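Local coordinates for protein transcription regulator AmtR (Mycobacterium smegmatis, PDB 5E57) that probably acts as a TetR-family transcription regulator that binds DNA through a helix-turn-helix motif and takes part in the control of nitrogen metabolism, at residues Glu19-His24 and Ala50-Ile55; Asp54-Leu59 and Tyr107-Leu112; Gly73-Ser78 and Arg128-Ser133; Arg122-Leu127 and Pro152-Glu157. One frame throughout, in Å; residues are numbered along the deposited sequence.

Contact 1 (Glu19-His24 and Ala50-Ile55); sequences ELFTTH and ATKDDI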
loop_
_atom_site.group_PDB
_atom_site.type_symbol
_atom_site.label_atom_id
_atom_site.label_comp_id
_atom_site.label_asym_id
_atom_site.label_seq_id
_atom_site.Cartn_x
_atom_site.Cartn_y
_atom_site.Cartn_z
ATOM N N GLU A 19 -15.018 1.742 12.680
ATOM C CA GLU A 19 -15.706 0.645 12.031
ATOM C C GLU A 19 -16.437 1.096 10.751
ATOM O O GLU A 19 -16.299 0.486 9.689
ATOM C CB GLU A 19 -16.688 -0.025 12.992
ATOM C CG GLU A 19 -17.561 -1.036 12.250
ATOM C CD GLU A 19 -18.320 -1.981 13.174
ATOM O OE1 GLU A 19 -18.299 -1.788 14.386
ATOM O OE2 GLU A 19 -18.962 -2.900 12.646
ATOM N N LEU A 20 -17.255 2.131 10.875
ATOM C CA LEU A 20 -18.104 2.564 9.796
ATOM C C LEU A 20 -17.250 3.181 8.746
ATOM O O LEU A 20 -17.511 2.998 7.545
ATOM C CB LEU A 20 -19.153 3.559 10.299
ATOM C CG LEU A 20 -20.126 2.965 11.308
ATOM C CD1 LEU A 20 -20.671 4.019 12.222
ATOM C CD2 LEU A 20 -21.243 2.206 10.583
ATOM N N PHE A 21 -16.222 3.929 9.142
ATOM C CA PHE A 21 -15.434 4.555 8.078
ATOM C C PHE A 21 -14.696 3.512 7.285
ATOM O O PHE A 21 -14.518 3.669 6.069
ATOM C CB PHE A 21 -14.396 5.542 8.595
ATOM C CG PHE A 21 -14.980 6.764 9.316
ATOM C CD1 PHE A 21 -16.252 7.145 9.135
ATOM C CD2 PHE A 21 -14.170 7.548 10.098
ATOM C CE1 PHE A 21 -16.775 8.259 9.778
ATOM C CE2 PHE A 21 -14.670 8.659 10.764
ATOM C CZ PHE A 21 -15.990 9.017 10.603
ATOM N N THR A 22 -14.197 2.459 7.950
ATOM C CA THR A 22 -13.385 1.477 7.214
ATOM C C THR A 22 -14.224 0.414 6.524
ATOM O O THR A 22 -13.760 -0.207 5.594
ATOM C CB THR A 22 -12.418 0.746 8.112
ATOM O OG1 THR A 22 -13.136 0.251 9.247
ATOM C CG2 THR A 22 -11.325 1.704 8.558
ATOM N N THR A 23 -15.440 0.190 6.979
ATOM C CA THR A 23 -16.238 -0.859 6.360
ATOM C C THR A 23 -17.432 -0.340 5.591
ATOM O O THR A 23 -17.954 -1.073 4.754
ATOM C CB THR A 23 -16.698 -1.936 7.403
ATOM O OG1 THR A 23 -17.547 -1.351 8.374
ATOM C CG2 THR A 23 -15.519 -2.533 8.103
ATOM N N HIS A 24 -17.882 0.885 5.855
ATOM C CA HIS A 24 -18.945 1.490 5.033
ATOM C C HIS A 24 -18.437 2.697 4.201
ATOM O O HIS A 24 -18.764 2.828 3.050
ATOM C CB HIS A 24 -20.160 1.833 5.926
ATOM C CG HIS A 24 -20.851 0.608 6.485
ATOM N ND1 HIS A 24 -20.289 -0.203 7.460
ATOM C CD2 HIS A 24 -22.041 0.026 6.167
ATOM C CE1 HIS A 24 -21.090 -1.228 7.708
ATOM N NE2 HIS A 24 -22.161 -1.107 6.944
ATOM N N ALA A 50 -16.875 17.809 17.444
ATOM C CA ALA A 50 -17.837 18.799 16.970
ATOM C C ALA A 50 -18.211 18.495 15.500
ATOM O O ALA A 50 -19.334 18.786 14.988
ATOM C CB ALA A 50 -17.203 20.180 17.135
ATOM N N THR A 51 -17.244 17.913 14.801
ATOM C CA THR A 51 -17.454 17.541 13.407
ATOM C C THR A 51 -16.928 16.160 13.134
ATOM O O THR A 51 -16.115 15.602 13.927
ATOM C CB THR A 51 -16.741 18.469 12.429
ATOM O OG1 THR A 51 -15.307 18.294 12.551
ATOM C CG2 THR A 51 -17.134 19.881 12.718
ATOM N N LYS A 52 -17.406 15.626 12.016
ATOM C CA LYS A 52 -16.993 14.317 11.575
ATOM C C LYS A 52 -15.495 14.371 11.303
ATOM O O LYS A 52 -14.763 13.427 11.660
ATOM C CB LYS A 52 -17.801 13.869 10.346
ATOM C CG LYS A 52 -17.524 12.436 9.944
ATOM C CD LYS A 52 -18.521 11.862 8.923
ATOM C CE LYS A 52 -18.687 12.671 7.677
ATOM N NZ LYS A 52 -19.466 11.894 6.654
ATOM N N ASP A 53 -15.040 15.476 10.693
ATOM C CA ASP A 53 -13.640 15.664 10.375
ATOM C C ASP A 53 -12.765 15.557 11.626
ATOM O O ASP A 53 -11.642 15.027 11.564
ATOM C CB ASP A 53 -13.433 17.022 9.676
ATOM C CG ASP A 53 -13.726 16.994 8.195
ATOM O OD1 ASP A 53 -13.995 15.932 7.547
ATOM O OD2 ASP A 53 -13.621 18.082 7.615
ATOM N N ASP A 54 -13.247 16.106 12.756
ATOM C CA ASP A 54 -12.518 16.022 14.006
ATOM C C ASP A 54 -12.370 14.584 14.405
ATOM O O ASP A 54 -11.362 14.202 15.061
ATOM C CB ASP A 54 -13.242 16.731 15.146
ATOM C CG ASP A 54 -13.225 18.274 15.004
ATOM O OD1 ASP A 54 -12.288 18.828 14.392
ATOM O OD2 ASP A 54 -14.163 18.910 15.503
ATOM N N ILE A 55 -13.364 13.752 14.065
ATOM C CA ILE A 55 -13.290 12.308 14.464
ATOM C C ILE A 55 -12.172 11.612 13.655
ATOM O O ILE A 55 -11.320 10.902 14.195
ATOM C CB ILE A 55 -14.645 11.587 14.213
ATOM C CG1 ILE A 55 -15.750 12.225 15.102
ATOM C CG2 ILE A 55 -14.518 10.109 14.470
ATOM C CD1 ILE A 55 -17.168 11.784 14.762
#

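Contact 2 (Asp54-Leu59 and Tyr107-Leu112); sequences DILDAL and YLLPEL. With ACT (acetate ion), chain D.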
loop_
_atom_site.group_PDB
_atom_site.type_symbol
_atom_site.label_atom_id
_atom_site.label_comp_id
_atom_site.label_asym_id
_atom_site.label_seq_id
_atom_site.Cartn_x
_atom_site.Cartn_y
_atom_site.Cartn_z
ATOM N N ASP A 54 -13.247 16.106 12.756
ATOM C CA ASP A 54 -12.518 16.022 14.006
ATOM C C ASP A 54 -12.370 14.584 14.405
ATOM O O ASP A 54 -11.362 14.202 15.061
ATOM C CB ASP A 54 -13.242 16.731 15.146
ATOM C CG ASP A 54 -13.225 18.274 15.004
ATOM O OD1 ASP A 54 -12.288 18.828 14.392
ATOM O OD2 ASP A 54 -14.163 18.910 15.503
ATOM N N ILE A 55 -13.364 13.752 14.065
ATOM C CA ILE A 55 -13.290 12.308 14.464
ATOM C C ILE A 55 -12.172 11.612 13.655
ATOM O O ILE A 55 -11.320 10.902 14.195
ATOM C CB ILE A 55 -14.645 11.587 14.213
ATOM C CG1 ILE A 55 -15.750 12.225 15.102
ATOM C CG2 ILE A 55 -14.518 10.109 14.470
ATOM C CD1 ILE A 55 -17.168 11.784 14.762
ATOM N N LEU A 56 -12.190 11.864 12.356
ATOM C CA LEU A 56 -11.198 11.343 11.431
ATOM C C LEU A 56 -9.813 11.821 11.786
ATOM O O LEU A 56 -8.857 11.040 11.724
ATOM C CB LEU A 56 -11.544 11.747 9.971
ATOM C CG LEU A 56 -10.627 11.270 8.826
ATOM C CD1 LEU A 56 -10.604 9.748 8.760
ATOM C CD2 LEU A 56 -11.057 11.806 7.473
ATOM N N ASP A 57 -9.697 13.084 12.200
ATOM C CA ASP A 57 -8.394 13.583 12.648
ATOM C C ASP A 57 -7.852 12.797 13.814
ATOM O O ASP A 57 -6.693 12.384 13.784
ATOM C CB ASP A 57 -8.436 15.056 13.003
ATOM C CG ASP A 57 -7.257 15.834 12.366
ATOM O OD1 ASP A 57 -6.494 15.253 11.521
ATOM O OD2 ASP A 57 -7.116 17.025 12.735
ATOM N N ALA A 58 -8.680 12.546 14.832
ATOM C CA ALA A 58 -8.184 11.799 15.960
ATOM C C ALA A 58 -7.815 10.339 15.548
ATOM O O ALA A 58 -6.809 9.822 15.947
ATOM C CB ALA A 58 -9.187 11.841 17.062
ATOM N N LEU A 59 -8.624 9.691 14.731
ATOM C CA LEU A 59 -8.288 8.355 14.258
ATOM C C LEU A 59 -6.979 8.297 13.513
ATOM O O LEU A 59 -6.161 7.446 13.814
ATOM C CB LEU A 59 -9.405 7.774 13.387
ATOM C CG LEU A 59 -10.724 7.533 14.094
ATOM C CD1 LEU A 59 -11.829 7.284 13.106
ATOM C CD2 LEU A 59 -10.593 6.378 15.087
ATOM N N TYR A 107 -5.952 6.461 4.524
ATOM C CA TYR A 107 -4.901 7.405 4.074
ATOM C C TYR A 107 -5.131 7.877 2.677
ATOM O O TYR A 107 -4.689 8.918 2.327
ATOM C CB TYR A 107 -3.521 6.754 4.134
ATOM C CG TYR A 107 -2.962 6.470 5.529
ATOM C CD1 TYR A 107 -3.508 7.022 6.672
ATOM C CD2 TYR A 107 -1.820 5.726 5.676
ATOM C CE1 TYR A 107 -2.960 6.778 7.938
ATOM C CE2 TYR A 107 -1.265 5.505 6.924
ATOM C CZ TYR A 107 -1.838 6.052 8.032
ATOM O OH TYR A 107 -1.291 5.817 9.232
ATOM N N LEU A 108 -5.822 7.102 1.857
ATOM C CA LEU A 108 -6.020 7.442 0.478
ATOM C C LEU A 108 -7.327 8.199 0.150
ATOM O O LEU A 108 -7.567 8.566 -0.988
ATOM C CB LEU A 108 -5.995 6.160 -0.310
ATOM C CG LEU A 108 -4.682 5.366 -0.121
ATOM C CD1 LEU A 108 -4.686 4.151 -1.074
ATOM C CD2 LEU A 108 -3.420 6.228 -0.302
ATOM N N LEU A 109 -8.143 8.442 1.142
ATOM C CA LEU A 109 -9.342 9.239 0.974
ATOM C C LEU A 109 -8.981 10.577 0.331
ATOM O O LEU A 109 -8.144 11.266 0.869
ATOM C CB LEU A 109 -9.873 9.494 2.353
ATOM C CG LEU A 109 -11.103 8.816 2.947
ATOM C CD1 LEU A 109 -11.596 7.563 2.286
ATOM C CD2 LEU A 109 -10.944 8.704 4.473
ATOM N N PRO A 110 -9.630 10.966 -0.786
ATOM C CA PRO A 110 -9.421 12.322 -1.310
ATOM C C PRO A 110 -9.698 13.410 -0.279
ATOM O O PRO A 110 -8.980 14.375 -0.286
ATOM C CB PRO A 110 -10.386 12.425 -2.487
ATOM C CG PRO A 110 -10.768 11.008 -2.809
ATOM C CD PRO A 110 -10.656 10.232 -1.540
ATOM N N GLU A 111 -10.602 13.194 0.682
ATOM C CA GLU A 111 -10.789 14.191 1.777
ATOM C C GLU A 111 -9.488 14.591 2.474
ATOM O O GLU A 111 -9.387 15.668 3.045
ATOM C CB GLU A 111 -11.721 13.681 2.876
ATOM C CG GLU A 111 -13.164 13.545 2.524
ATOM C CD GLU A 111 -13.497 12.287 1.730
ATOM O OE1 GLU A 111 -14.684 12.051 1.574
ATOM O OE2 GLU A 111 -12.622 11.584 1.176
ATOM N N LEU A 112 -8.503 13.708 2.492
ATOM C CA LEU A 112 -7.230 14.022 3.150
ATOM C C LEU A 112 -6.366 15.013 2.405
ATOM O O LEU A 112 -5.356 15.493 2.967
ATOM C CB LEU A 112 -6.388 12.762 3.402
ATOM C CG LEU A 112 -6.626 12.173 4.792
ATOM C CD1 LEU A 112 -8.092 12.001 5.136
ATOM C CD2 LEU A 112 -5.911 10.846 4.848
HETATM C C ACT D . 2.417 4.836 9.417
HETATM O O ACT D . 1.465 5.405 8.926
HETATM O OXT ACT D . 3.338 4.492 8.621
HETATM C CH3 ACT D . 2.412 4.591 10.931
#

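Contact 3 (Gly73-Ser78 and Arg128-Ser133); sequences GLLGES and RSAYRS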
loop_
_atom_site.group_PDB
_atom_site.type_symbol
_atom_site.label_atom_id
_atom_site.label_comp_id
_atom_site.label_asym_id
_atom_site.label_seq_id
_atom_site.Cartn_x
_atom_site.Cartn_y
_atom_site.Cartn_z
ATOM N N GLY A 73 13.072 9.779 18.395
ATOM C CA GLY A 73 14.099 9.337 19.330
ATOM C C GLY A 73 15.250 8.566 18.708
ATOM O O GLY A 73 16.400 8.735 19.087
ATOM N N LEU A 74 14.942 7.703 17.746
ATOM C CA LEU A 74 15.925 6.877 17.077
ATOM C C LEU A 74 16.858 7.743 16.249
ATOM O O LEU A 74 18.055 7.482 16.156
ATOM C CB LEU A 74 15.219 5.799 16.170
ATOM C CG LEU A 74 14.421 4.694 16.882
ATOM C CD1 LEU A 74 13.594 3.805 15.983
ATOM C CD2 LEU A 74 15.307 3.765 17.615
ATOM N N LEU A 75 16.327 8.794 15.635
ATOM C CA LEU A 75 17.179 9.711 14.838
ATOM C C LEU A 75 18.233 10.402 15.720
ATOM O O LEU A 75 19.296 10.772 15.222
ATOM C CB LEU A 75 16.352 10.756 14.105
ATOM C CG LEU A 75 15.571 10.194 12.905
ATOM C CD1 LEU A 75 14.630 11.276 12.384
ATOM C CD2 LEU A 75 16.508 9.687 11.825
ATOM N N GLY A 76 17.967 10.464 17.029
ATOM C CA GLY A 76 18.838 11.174 17.989
ATOM C C GLY A 76 19.917 10.266 18.542
ATOM O O GLY A 76 20.784 10.712 19.277
ATOM N N GLU A 77 19.878 8.995 18.169
ATOM C CA GLU A 77 20.802 7.998 18.711
ATOM C C GLU A 77 22.065 7.902 17.861
ATOM O O GLU A 77 22.081 8.303 16.696
ATOM C CB GLU A 77 20.133 6.622 18.795
ATOM C CG GLU A 77 18.912 6.612 19.683
ATOM C CD GLU A 77 18.205 5.236 19.773
ATOM O OE1 GLU A 77 18.704 4.227 19.220
ATOM O OE2 GLU A 77 17.158 5.193 20.418
ATOM N N SER A 78 23.131 7.409 18.485
ATOM C CA SER A 78 24.411 7.170 17.794
ATOM C C SER A 78 24.436 5.662 17.558
ATOM O O SER A 78 23.607 4.928 18.079
ATOM C CB SER A 78 25.629 7.602 18.652
ATOM N N ARG A 128 7.571 9.554 7.304
ATOM C CA ARG A 128 8.184 9.106 6.060
ATOM C C ARG A 128 9.612 9.595 5.922
ATOM O O ARG A 128 10.517 8.844 5.495
ATOM C CB ARG A 128 7.331 9.510 4.861
ATOM C CG ARG A 128 7.894 9.146 3.509
ATOM C CD ARG A 128 7.088 9.699 2.364
ATOM N NE ARG A 128 7.611 9.305 1.059
ATOM C CZ ARG A 128 7.323 9.939 -0.096
ATOM N NH1 ARG A 128 6.467 10.922 -0.137
ATOM N NH2 ARG A 128 7.779 9.497 -1.233
ATOM N N SER A 129 9.821 10.845 6.310
ATOM C CA SER A 129 11.132 11.450 6.188
ATOM C C SER A 129 12.079 10.814 7.207
ATOM O O SER A 129 13.293 10.624 6.917
ATOM C CB SER A 129 11.009 12.981 6.369
ATOM O OG SER A 129 12.291 13.558 6.511
ATOM N N ALA A 130 11.560 10.436 8.392
ATOM C CA ALA A 130 12.402 9.799 9.338
ATOM C C ALA A 130 12.859 8.459 8.825
ATOM O O ALA A 130 14.001 8.078 8.988
ATOM C CB ALA A 130 11.709 9.645 10.665
ATOM N N TYR A 131 11.950 7.692 8.251
ATOM C CA TYR A 131 12.316 6.416 7.679
ATOM C C TYR A 131 13.368 6.569 6.634
ATOM O O TYR A 131 14.317 5.793 6.579
ATOM C CB TYR A 131 11.085 5.728 7.030
ATOM C CG TYR A 131 10.254 4.833 7.944
ATOM C CD1 TYR A 131 10.574 3.508 8.114
ATOM C CD2 TYR A 131 9.072 5.291 8.540
ATOM C CE1 TYR A 131 9.794 2.663 8.889
ATOM C CE2 TYR A 131 8.299 4.452 9.310
ATOM C CZ TYR A 131 8.667 3.135 9.489
ATOM O OH TYR A 131 7.862 2.297 10.289
ATOM N N ARG A 132 13.186 7.553 5.744
ATOM C CA ARG A 132 14.104 7.677 4.635
ATOM C C ARG A 132 15.545 8.021 5.126
ATOM O O ARG A 132 16.543 7.527 4.535
ATOM C CB ARG A 132 13.575 8.756 3.659
ATOM C CG ARG A 132 14.429 8.921 2.437
ATOM C CD ARG A 132 14.164 10.191 1.667
ATOM N NE ARG A 132 12.751 10.214 1.265
ATOM C CZ ARG A 132 12.221 9.581 0.208
ATOM N NH1 ARG A 132 12.965 8.847 -0.624
ATOM N NH2 ARG A 132 10.913 9.705 -0.026
ATOM N N SER A 133 15.636 8.874 6.161
ATOM C CA SER A 133 16.917 9.172 6.785
ATOM C C SER A 133 17.548 7.949 7.352
ATOM O O SER A 133 18.689 7.724 7.071
ATOM C CB SER A 133 16.816 10.195 7.934
ATOM O OG SER A 133 16.263 11.399 7.443
#

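Contact 4 (Arg122-Leu127 and Pro152-Glu157); sequences RRRAEL and PFRLVE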
loop_
_atom_site.group_PDB
_atom_site.type_symbol
_atom_site.label_atom_id
_atom_site.label_comp_id
_atom_site.label_asym_id
_atom_site.label_seq_id
_atom_site.Cartn_x
_atom_site.Cartn_y
_atom_site.Cartn_z
ATOM N N ARG A 122 1.338 16.487 7.074
ATOM C CA ARG A 122 2.719 16.904 7.461
ATOM C C ARG A 122 3.299 15.944 8.485
ATOM O O ARG A 122 4.452 15.618 8.462
ATOM C CB ARG A 122 2.702 18.370 7.987
ATOM N N ARG A 123 2.490 15.459 9.397
ATOM C CA ARG A 123 2.983 14.524 10.350
ATOM C C ARG A 123 3.407 13.193 9.726
ATOM O O ARG A 123 4.423 12.629 10.089
ATOM C CB ARG A 123 1.922 14.183 11.359
ATOM C CG ARG A 123 1.271 15.350 12.032
ATOM C CD ARG A 123 2.177 16.022 13.017
ATOM N NE ARG A 123 2.659 15.162 14.084
ATOM C CZ ARG A 123 1.896 14.441 14.897
ATOM N NH1 ARG A 123 0.557 14.375 14.750
ATOM N NH2 ARG A 123 2.499 13.729 15.855
ATOM N N ARG A 124 2.551 12.632 8.891
ATOM C CA ARG A 124 2.850 11.398 8.260
ATOM C C ARG A 124 4.046 11.605 7.357
ATOM O O ARG A 124 4.913 10.732 7.285
ATOM C CB ARG A 124 1.616 10.915 7.473
ATOM C CG ARG A 124 1.889 9.691 6.675
ATOM C CD ARG A 124 0.618 8.897 6.222
ATOM N NE ARG A 124 1.068 7.930 5.207
ATOM C CZ ARG A 124 1.302 8.283 3.943
ATOM N NH1 ARG A 124 1.029 9.521 3.561
ATOM N NH2 ARG A 124 1.759 7.429 3.050
ATOM N N ALA A 125 4.111 12.744 6.639
ATOM C CA ALA A 125 5.309 13.019 5.839
ATOM C C ALA A 125 6.631 13.080 6.674
ATOM O O ALA A 125 7.660 12.652 6.220
ATOM C CB ALA A 125 5.116 14.267 4.944
ATOM N N GLU A 126 6.574 13.568 7.901
ATOM C CA GLU A 126 7.723 13.519 8.853
ATOM C C GLU A 126 8.091 12.090 9.253
ATOM O O GLU A 126 9.275 11.734 9.457
ATOM C CB GLU A 126 7.361 14.229 10.171
ATOM C CG GLU A 126 7.792 15.659 10.296
ATOM C CD GLU A 126 7.217 16.334 11.559
ATOM O OE1 GLU A 126 7.272 15.762 12.680
ATOM O OE2 GLU A 126 6.690 17.450 11.424
ATOM N N LEU A 127 7.081 11.240 9.375
ATOM C CA LEU A 127 7.379 9.833 9.648
ATOM C C LEU A 127 8.124 9.248 8.484
ATOM O O LEU A 127 9.196 8.545 8.637
ATOM C CB LEU A 127 6.107 9.049 9.893
ATOM C CG LEU A 127 6.319 7.605 10.296
ATOM C CD1 LEU A 127 7.238 7.443 11.492
ATOM C CD2 LEU A 127 4.979 6.937 10.540
ATOM N N PRO A 152 11.435 0.994 2.747
ATOM C CA PRO A 152 11.031 0.425 4.052
ATOM C C PRO A 152 9.751 1.021 4.575
ATOM O O PRO A 152 8.891 0.293 5.164
ATOM C CB PRO A 152 12.184 0.813 4.972
ATOM C CG PRO A 152 13.341 0.767 4.074
ATOM C CD PRO A 152 12.840 1.421 2.795
ATOM N N PHE A 153 9.565 2.317 4.301
ATOM C CA PHE A 153 8.261 2.964 4.635
ATOM C C PHE A 153 7.131 2.299 3.889
ATOM O O PHE A 153 6.098 1.990 4.473
ATOM C CB PHE A 153 8.314 4.454 4.341
ATOM C CG PHE A 153 7.029 5.186 4.548
ATOM C CD1 PHE A 153 6.555 5.437 5.786
ATOM C CD2 PHE A 153 6.355 5.761 3.451
ATOM C CE1 PHE A 153 5.384 6.188 5.967
ATOM C CE2 PHE A 153 5.202 6.487 3.625
ATOM C CZ PHE A 153 4.713 6.702 4.886
ATOM N N ARG A 154 7.306 2.100 2.629
ATOM C CA ARG A 154 6.245 1.502 1.811
ATOM C C ARG A 154 5.937 0.061 2.245
ATOM O O ARG A 154 4.775 -0.310 2.292
ATOM C CB ARG A 154 6.626 1.544 0.362
ATOM C CG ARG A 154 6.879 2.932 -0.195
ATOM C CD ARG A 154 5.639 3.783 -0.098
ATOM N NE ARG A 154 5.893 5.190 -0.380
ATOM C CZ ARG A 154 5.033 6.182 -0.135
ATOM N NH1 ARG A 154 3.871 5.964 0.414
ATOM N NH2 ARG A 154 5.365 7.426 -0.397
ATOM N N LEU A 155 6.953 -0.708 2.620
ATOM C CA LEU A 155 6.774 -2.069 3.168
ATOM C C LEU A 155 6.009 -2.083 4.446
ATOM O O LEU A 155 5.094 -2.898 4.632
ATOM C CB LEU A 155 8.101 -2.810 3.357
ATOM C CG LEU A 155 8.650 -3.286 2.034
ATOM C CD1 LEU A 155 10.137 -3.549 2.110
ATOM C CD2 LEU A 155 7.907 -4.533 1.612
ATOM N N VAL A 156 6.242 -1.097 5.297
ATOM C CA VAL A 156 5.457 -1.022 6.540
ATOM C C VAL A 156 4.003 -0.717 6.302
ATOM O O VAL A 156 3.081 -1.367 6.919
ATOM C CB VAL A 156 6.029 0.055 7.488
ATOM C CG1 VAL A 156 5.094 0.377 8.626
ATOM C CG2 VAL A 156 7.404 -0.342 7.966
ATOM N N GLU A 157 3.759 0.243 5.410
ATOM C CA GLU A 157 2.399 0.616 5.054
ATOM C C GLU A 157 1.689 -0.496 4.277
ATOM O O GLU A 157 0.463 -0.567 4.288
ATOM C CB GLU A 157 2.358 2.002 4.305
ATOM C CG GLU A 157 2.679 3.144 5.322
ATOM C CD GLU A 157 2.046 4.471 4.987
ATOM O OE1 GLU A 157 1.740 4.661 3.793
ATOM O OE2 GLU A 157 1.907 5.345 5.916
#

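Contact 1 (Glu19-His24 and Ala50-Ile55)
The ring of Phe-21 reaches across from helix 9-23 and ends between two side chains of helix 52-61, the aliphatic stem of Lys-52 and the branch methyl of Ile-55. Lys-52 brings its CG within 3.8 Å of Phe-21 CZ, and its next carbon, CD, is 4.1 Å from Phe-21 CE1, so the lysine stem runs obliquely past the far rim of the ring. Ile-55 comes nearly at a right angle to the phenylalanine and uses one atom, CG2, at 4.0 Å from Phe-21 CE2. Phe-21 carries CG beside its backbone N (chi1 -64°), a setting that sends the ring out toward helix 52-61. Both segments belong to the TetR-type DNA-binding domain, where the first helix and the helix after the predicted helix-turn-helix motif (residues 30-49) close on one another; Ile-34 of helix 31-38 packs on both Phe-21 and Ile-55. The bend of Lys-52 at chi3 (54°) carries its ammonium to the backbone oxygens of Tyr-26 and Thr-29, to which it hydrogen-bonds, while the Tyr-26 ring meets the lysine in a cation-pi contact and Phe-21 edge-to-face. Helix 52-61 starts with a capping box: Asp-54 N donates to Thr-51 OG1 at 3.0 Å, and the weak return bond runs from Thr-51 N to Asp-54 OD2 at 3.3 Å.

Contact 2 (Asp54-Leu59 and Tyr107-Leu112)
Leu-56 of helix 52-61 meets the turn at 107-112 with a single methyl, CD2. That methyl lies 3.8 Å from Leu-112 CD1 and 4.3 Å from Leu-109 CD2, so one branch of Leu-56 touches two leucines three residues apart in the chain. The contact is wholly apolar, and the Leu-56 and Leu-112 side chains pass each other at a slant. In Leu-56, CG stands opposite the backbone N (chi1 -179°), and chi2 of 61° then turns CD2 to the leucines. Behind the two partners the turn holds its own shape: Leu-112 N donates to Leu-109 O at 3.0 Å, closing the short 3-10 segment 110-112. In the two-domain plan of TetR regulators, helix 52-61 is the fourth helix, which connects the DNA-binding domain to the larger one, and here it rests on the linker between helices 82-98 and 118-142 of that larger domain. The next shell comes from both domains. Tyr-26 and Phe-117 also pack on Leu-56, Phe-120 lies against Leu-112, and Arg-121 bonds to the Leu-112 carbonyl oxygen. Asp-54 makes a salt bridge with Arg-116. At the start of the turn, Tyr-107 takes no part in the leucine cluster; its OH donates to acetate O at 2.8 Å, with that oxygen near the plane of the ring at its edge, and also bonds to Thr-63 OG1. The acetate probably came from the crystallisation liquor.

Contact 3 (Gly73-Ser78 and Arg128-Ser133)
In the larger, all-helical domain, which in TetR regulators usually binds the ligand and forms the dimer, the last turn of helix 65-75 lies against the long helix 118-142 through Leu-75. The two methyls of Leu-75 touch different residues. CD1 sits 3.8 Å from Ala-130 CB, and CD2 lies 3.9 Å from Ser-133 CB, one helical turn further on. The isobutyl group thus spans two positions on one side of helix 118-142, and CD2 also comes within 4.1 Å of the Ala-130 carbonyl oxygen. Ala-130 presents only a methyl, and the CA atoms of Leu-75 and Ala-130 lie 7.3 Å apart. Leu-75 holds CG beside its backbone N (chi1 -73°), and chi2 near 172° spreads the methyls along the partner helix. Ala-130 is buried, whereas Leu-75 and Ser-133 lie at the surface. Beneath this outer seam, helix 82-98 fills in: Leu-88 packs on both Leu-74 and Tyr-131, and Asp-92 bonds to the Tyr-131 hydroxyl. Past the end of helix 65-75, Glu-77 forms a salt bridge with Arg-201, and on helix 118-142 Arg-132 pairs with Asp-149.

Contact 4 (Arg122-Leu127 and Pro152-Glu157)
A side-on salt bridge joins Arg-124 and Glu-157, whose guanidinium and carboxylate approach from opposite directions with their planes 25° apart, nearly coplanar. Arg-124 NE donates to the syn lone pair of Glu-157 OE2 at 2.8 Å, and Arg-124 NH2 to OE1 of the same glutamate at 2.9 Å. Both bonds are close to straight, so this two-point grip should restrict rotation of either group. Arg-124 reaches across on an extended chain whose CG is anti to the backbone N.

The aromatic contact comes from Phe-153: Arg-124 NH2 stands at the ring's edge, 3.6 Å from CZ, while Glu-157 CG lies over one face toward the rim. The Arg-154 guanidinium in turn lays a face on Phe-153 CE2.

Among the charges, Arg-124 NH2 and Arg-154 NH1 are 3.7 Å apart, but Asp-165 of the second subunit makes salt bridges to both arginines, which should offset their like charge.

The axes of segments 122-127 and 152-157 come within 12.3 Å, at 118° between their N-to-C directions. Helix 65-75 flanks Leu-127, helix 82-98 covers Val-156, and Leu-155 meets Leu-155 of the second subunit across the dimer interface.

In the fold
Contacts 1 and 2 share helix 52-61, and their centres are about 8 Å apart; Phe-21 CD2 touches Leu-59 CD1 at 3.8 Å, linking the DNA-binding core to the junction with the larger domain. From contact 2 the path continues through Tyr-107, whose CE2 comes 3.3 Å from Glu-157 OE2 in contact 4. The acetate bound to Tyr-107 lies about 3 Å from the Glu-157 side chain, between nearest atoms, so contacts 2 and 4 meet at this site. Contacts 4 and 3 follow each other on one long helix, about 12 Å apart between centres, with Phe-153 packed against Arg-128 and Tyr-131. Contact 3 lies about 31 Å from contact 1, centre to centre, across the chain's middle.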